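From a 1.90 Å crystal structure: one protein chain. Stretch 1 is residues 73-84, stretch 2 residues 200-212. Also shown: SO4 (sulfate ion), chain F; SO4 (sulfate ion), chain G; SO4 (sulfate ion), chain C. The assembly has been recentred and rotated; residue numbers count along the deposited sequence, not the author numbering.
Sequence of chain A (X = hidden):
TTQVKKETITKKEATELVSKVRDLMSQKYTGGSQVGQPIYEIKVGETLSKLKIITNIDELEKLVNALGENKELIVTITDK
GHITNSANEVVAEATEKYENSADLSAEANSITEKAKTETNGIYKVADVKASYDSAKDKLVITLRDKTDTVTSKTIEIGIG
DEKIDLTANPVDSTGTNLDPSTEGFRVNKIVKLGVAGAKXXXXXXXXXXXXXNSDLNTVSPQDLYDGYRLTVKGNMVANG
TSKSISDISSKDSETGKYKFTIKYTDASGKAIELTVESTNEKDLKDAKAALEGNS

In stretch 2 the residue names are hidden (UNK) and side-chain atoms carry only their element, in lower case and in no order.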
# COMPACT_ATOMS: atom_id res chain seq x y z
N LEU A 73 -8.37 11.91 16.67
CA LEU A 73 -8.49 10.47 16.47
C LEU A 73 -7.70 10.16 15.20
O LEU A 73 -7.74 10.95 14.25
CB LEU A 73 -9.98 10.16 16.25
CG LEU A 73 -10.62 8.83 16.57
CD1 LEU A 73 -10.30 8.40 18.00
CD2 LEU A 73 -12.13 8.94 16.35
N ILE A 74 -7.00 9.03 15.17
CA ILE A 74 -6.25 8.60 13.99
C ILE A 74 -6.96 7.38 13.41
O ILE A 74 -7.31 6.49 14.15
CB ILE A 74 -4.80 8.20 14.37
CG1 ILE A 74 -4.06 9.35 15.07
CG2 ILE A 74 -4.01 7.77 13.13
CD1 ILE A 74 -3.76 10.53 14.18
N VAL A 75 -7.20 7.39 12.10
CA VAL A 75 -7.78 6.24 11.39
C VAL A 75 -6.76 5.77 10.34
O VAL A 75 -6.34 6.59 9.51
CB VAL A 75 -9.11 6.61 10.68
CG1 VAL A 75 -9.69 5.42 9.93
CG2 VAL A 75 -10.12 7.17 11.68
N THR A 76 -6.37 4.49 10.37
CA THR A 76 -5.55 3.92 9.28
C THR A 76 -6.34 2.92 8.45
O THR A 76 -7.17 2.18 8.98
CB THR A 76 -4.24 3.30 9.79
OG1 THR A 76 -4.50 2.11 10.55
CG2 THR A 76 -3.50 4.30 10.67
N ILE A 77 -6.14 2.98 7.14
CA ILE A 77 -6.82 2.13 6.17
C ILE A 77 -5.71 1.30 5.50
O ILE A 77 -4.80 1.86 4.86
CB ILE A 77 -7.55 2.98 5.14
CG1 ILE A 77 -8.56 3.92 5.83
CG2 ILE A 77 -8.21 2.11 4.06
CD1 ILE A 77 -9.35 4.77 4.86
N THR A 78 -5.79 -0.02 5.69
CA THR A 78 -4.88 -0.98 5.09
C THR A 78 -5.66 -1.93 4.15
O THR A 78 -6.68 -2.49 4.54
CB THR A 78 -4.16 -1.77 6.19
OG1 THR A 78 -3.48 -0.86 7.06
CG2 THR A 78 -3.13 -2.73 5.60
N ASP A 79 -5.21 -2.04 2.90
CA ASP A 79 -5.61 -3.10 1.97
C ASP A 79 -4.89 -4.37 2.40
O ASP A 79 -3.65 -4.41 2.43
CB ASP A 79 -5.25 -2.63 0.54
CG ASP A 79 -5.56 -3.63 -0.54
OD1 ASP A 79 -6.08 -4.74 -0.30
OD2 ASP A 79 -5.29 -3.27 -1.70
N LYS A 80 -5.63 -5.40 2.78
CA LYS A 80 -5.02 -6.66 3.20
C LYS A 80 -4.43 -7.48 2.01
O LYS A 80 -3.88 -8.55 2.24
CB LYS A 80 -5.99 -7.53 3.98
CG LYS A 80 -6.45 -6.95 5.32
CD LYS A 80 -7.61 -7.74 5.94
CE LYS A 80 -7.22 -9.02 6.64
NZ LYS A 80 -6.16 -8.78 7.64
N GLY A 81 -4.59 -6.98 0.79
CA GLY A 81 -4.00 -7.59 -0.40
C GLY A 81 -5.08 -8.31 -1.17
O GLY A 81 -5.64 -9.29 -0.68
N HIS A 82 -5.39 -7.79 -2.36
CA HIS A 82 -6.38 -8.41 -3.22
C HIS A 82 -6.06 -8.25 -4.69
O HIS A 82 -5.28 -7.37 -5.08
CB HIS A 82 -7.78 -7.84 -2.90
CG HIS A 82 -7.95 -6.40 -3.27
ND1 HIS A 82 -7.38 -5.37 -2.57
CD2 HIS A 82 -8.66 -5.83 -4.28
CE1 HIS A 82 -7.72 -4.22 -3.14
NE2 HIS A 82 -8.49 -4.47 -4.17
N ILE A 83 -6.65 -9.10 -5.50
CA ILE A 83 -6.50 -9.01 -6.96
C ILE A 83 -7.70 -9.69 -7.57
O ILE A 83 -8.30 -10.55 -6.94
CB ILE A 83 -5.17 -9.69 -7.40
CG1 ILE A 83 -4.63 -9.10 -8.71
CG2 ILE A 83 -5.32 -11.20 -7.51
CD1 ILE A 83 -3.24 -9.60 -9.06
N THR A 84 -8.06 -9.31 -8.78
CA THR A 84 -9.06 -10.03 -9.55
C THR A 84 -8.43 -11.19 -10.34
O THR A 84 -7.51 -10.97 -11.11
CB THR A 84 -9.78 -9.06 -10.50
OG1 THR A 84 -10.41 -8.06 -9.71
CG2 THR A 84 -10.83 -9.79 -11.32
N UNK A 200 0.09 -15.39 -0.41
CA UNK A 200 -0.71 -14.33 0.19
C UNK A 200 -0.25 -12.98 -0.34
O UNK A 200 0.94 -12.68 -0.30
c UNK A 200 -0.60 -14.40 1.73
n UNK A 200 -1.24 -12.95 3.55
o UNK A 200 -2.76 -13.39 1.97
c UNK A 200 -1.63 -13.52 2.43
N UNK A 201 -1.17 -12.18 -0.86
CA UNK A 201 -0.82 -10.86 -1.38
C UNK A 201 -0.50 -9.95 -0.18
O UNK A 201 -1.21 -9.99 0.83
c UNK A 201 -3.57 -10.87 -4.11
c UNK A 201 -2.24 -11.14 -3.46
c UNK A 201 -1.94 -10.25 -2.23
c UNK A 201 -1.58 -8.85 -2.68
N UNK A 202 0.56 -9.15 -0.29
CA UNK A 202 1.01 -8.33 0.83
C UNK A 202 0.03 -7.19 1.09
O UNK A 202 -0.57 -6.63 0.14
o UNK A 202 4.62 -8.32 0.07
c UNK A 202 3.53 -8.72 0.51
o UNK A 202 3.37 -9.90 0.92
c UNK A 202 2.38 -7.70 0.57
N UNK A 203 -0.06 -6.80 2.37
CA UNK A 203 -0.74 -5.56 2.78
C UNK A 203 -0.22 -4.37 2.01
O UNK A 203 0.94 -4.35 1.62
c UNK A 203 -1.22 -6.12 5.19
c UNK A 203 -0.50 -5.23 4.24
o UNK A 203 -2.00 -7.01 4.77
o UNK A 203 -0.99 -5.93 6.40
N UNK A 204 -1.08 -3.39 1.79
CA UNK A 204 -0.71 -2.08 1.27
C UNK A 204 -1.40 -1.05 2.19
O UNK A 204 -2.61 -0.99 2.24
c UNK A 204 -0.71 -0.50 -0.70
c UNK A 204 -1.21 -1.85 -0.18
c UNK A 204 -0.79 -2.99 -1.13
N UNK A 205 -0.61 -0.29 2.94
CA UNK A 205 -1.15 0.83 3.72
C UNK A 205 -1.57 1.94 2.78
O UNK A 205 -0.79 2.43 1.99
c UNK A 205 0.05 0.33 5.87
c UNK A 205 1.51 0.04 6.15
c UNK A 205 -0.13 1.31 4.72
o UNK A 205 2.16 0.73 6.94
n UNK A 205 2.04 -1.00 5.50
N UNK A 206 -2.85 2.29 2.83
CA UNK A 206 -3.39 3.26 1.90
C UNK A 206 -3.50 4.66 2.48
O UNK A 206 -3.35 5.64 1.75
c UNK A 206 -6.23 1.14 0.33
c UNK A 206 -4.03 1.75 -0.72
c UNK A 206 -4.78 1.53 0.59
c UNK A 206 -4.77 2.81 1.45
N UNK A 207 -3.81 4.77 3.78
CA UNK A 207 -4.07 6.09 4.36
C UNK A 207 -3.90 6.13 5.84
O UNK A 207 -4.02 5.12 6.53
c UNK A 207 -5.45 6.58 3.97
N UNK A 208 -3.58 7.32 6.33
CA UNK A 208 -3.59 7.64 7.75
C UNK A 208 -4.32 8.99 7.81
O UNK A 208 -3.85 9.97 7.23
o UNK A 208 0.48 7.94 9.64
c UNK A 208 -0.48 8.73 9.86
o UNK A 208 -0.31 9.93 10.20
c UNK A 208 -1.91 8.21 9.66
c UNK A 208 -2.14 7.76 8.23
N UNK A 209 -5.51 9.01 8.42
CA UNK A 209 -6.33 10.21 8.47
C UNK A 209 -6.41 10.64 9.92
O UNK A 209 -6.81 9.86 10.78
c UNK A 209 -7.74 9.99 7.91
c UNK A 209 -7.68 9.46 6.48
c UNK A 209 -8.57 11.27 7.96
c UNK A 209 -7.99 7.98 6.40
N UNK A 210 -6.01 11.90 10.19
CA UNK A 210 -6.10 12.48 11.54
C UNK A 210 -7.35 13.35 11.58
O UNK A 210 -7.51 14.24 10.77
c UNK A 210 -4.92 13.86 13.31
o UNK A 210 -3.70 12.49 11.74
c UNK A 210 -4.85 13.32 11.87
N UNK A 211 -8.26 13.03 12.50
CA UNK A 211 -9.51 13.74 12.63
C UNK A 211 -9.35 14.64 13.86
O UNK A 211 -9.04 14.16 14.92
c UNK A 211 -10.79 11.73 11.74
c UNK A 211 -11.73 10.59 12.11
c UNK A 211 -10.71 12.79 12.86
c UNK A 211 -12.00 13.59 12.87
N UNK A 212 -9.56 15.93 13.67
CA UNK A 212 -9.35 16.91 14.74
C UNK A 212 -10.64 17.65 14.96
O UNK A 212 -11.22 18.20 14.02
c UNK A 212 -6.88 17.23 14.28
c UNK A 212 -8.25 17.89 14.34
c UNK A 212 -4.45 17.51 13.74
n UNK A 212 -3.30 18.44 13.61
c UNK A 212 -5.79 18.21 13.86
S SO4 F . 1.92 -9.06 4.68
O1 SO4 F . 0.99 -10.04 4.06
O2 SO4 F . 1.86 -9.19 6.16
O3 SO4 F . 1.59 -7.67 4.29
O4 SO4 F . 3.31 -9.35 4.23
S SO4 G . 2.35 -17.28 1.74
O1 SO4 G . 1.95 -16.95 3.13
O2 SO4 G . 1.40 -18.27 1.18
O3 SO4 G . 2.35 -16.03 0.95
O4 SO4 G . 3.72 -17.85 1.73
S SO4 C . -9.52 -1.94 -6.49
O1 SO4 C . -10.14 -3.14 -5.88
O2 SO4 C . -10.32 -0.74 -6.16
O3 SO4 C . -9.48 -2.11 -7.96
O4 SO4 C . -8.14 -1.81 -5.95
O HOH W 1 -3.46 -8.32 6.55

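Position 200 has two side-chain carbons, the second carrying one oxygen and one nitrogen. It touches nothing on stretch 1; its backbone N bonds a sulfate ion. This is Asn 200.

Position 201 has four carbons, forked at the first, with one arm two carbons long. The CA-to-CB bond points toward stretch 1, and the carbons pack on Gly 81 and Ile 83. This is Ile 201. Its CD1 lies 3.8 Å from Ile 83 CG2.

Position 202 has two carbons, the second carrying two oxygens, and points away. It is Asp 202.

Position 203 has the same atoms, but the end of its side chain comes near Lys 80. It is Asp 203. A water bridges its OD1 (2.6 Å) to Lys 80 NZ (2.9 Å).

Position 204 has three carbons, one carrying the other two. Its CB is 4.2 Å from Asp 79 CB. This is Val 204.

Position 205 has three carbons, the third carrying one oxygen and one nitrogen, beside Thr 78. It is Gln 205.

Position 206 has four carbons, forked at the second, reaching Ile 77 and Asp 79. It is Leu 206.

Position 207 has one carbon, its CB, 4.3 Å from Ile 77 CB. It is Ala 207.

Position 208 has three carbons, the third carrying two oxygens. The carbons run near Ile 74 and Thr 76. It is Glu 208.

Position 209 has four carbons, forked at the first, one arm two carbons long, against Ile 77. It is Ile 209. Its CD1 lies 3.8 Å from Ile 77 CD1.

Position 210 has one carbon carrying an oxygen and a carbon, close to Ile 74. It is Thr 210; OG1 is 3.1 Å from Ile 74 CD1.

Position 211 repeats the four-carbon fork with one longer arm, beside Leu 73 and Val 75. It is Ile 211.

Position 212 has four carbons in a row ending in nitrogen and points away. It is Lys 212.

The strands pair antiparallel. Val 75 and Ile 209 bond each other through N and O both ways. A bulge shifts the register by one between Ile 77 and Thr 78: one carbonyl, Ile 77 O, serves two successive amides, Leu 206 N (2.8 Å) and Ala 207 N (3.3 Å). Pairing then resumes at Asp 79 and Val 204. Leu 73, Val 75 and Ile 77 lie on the same face as Ala 207, Ile 209 and Ile 211 and form an apolar patch; Asp 79 and Val 204 continue that face. Beyond the strand, Gly 81 leaves no room for a CB, which would clash with Ile 201 O.

Stretch 2 200-212: NIDDVQLAEITIK
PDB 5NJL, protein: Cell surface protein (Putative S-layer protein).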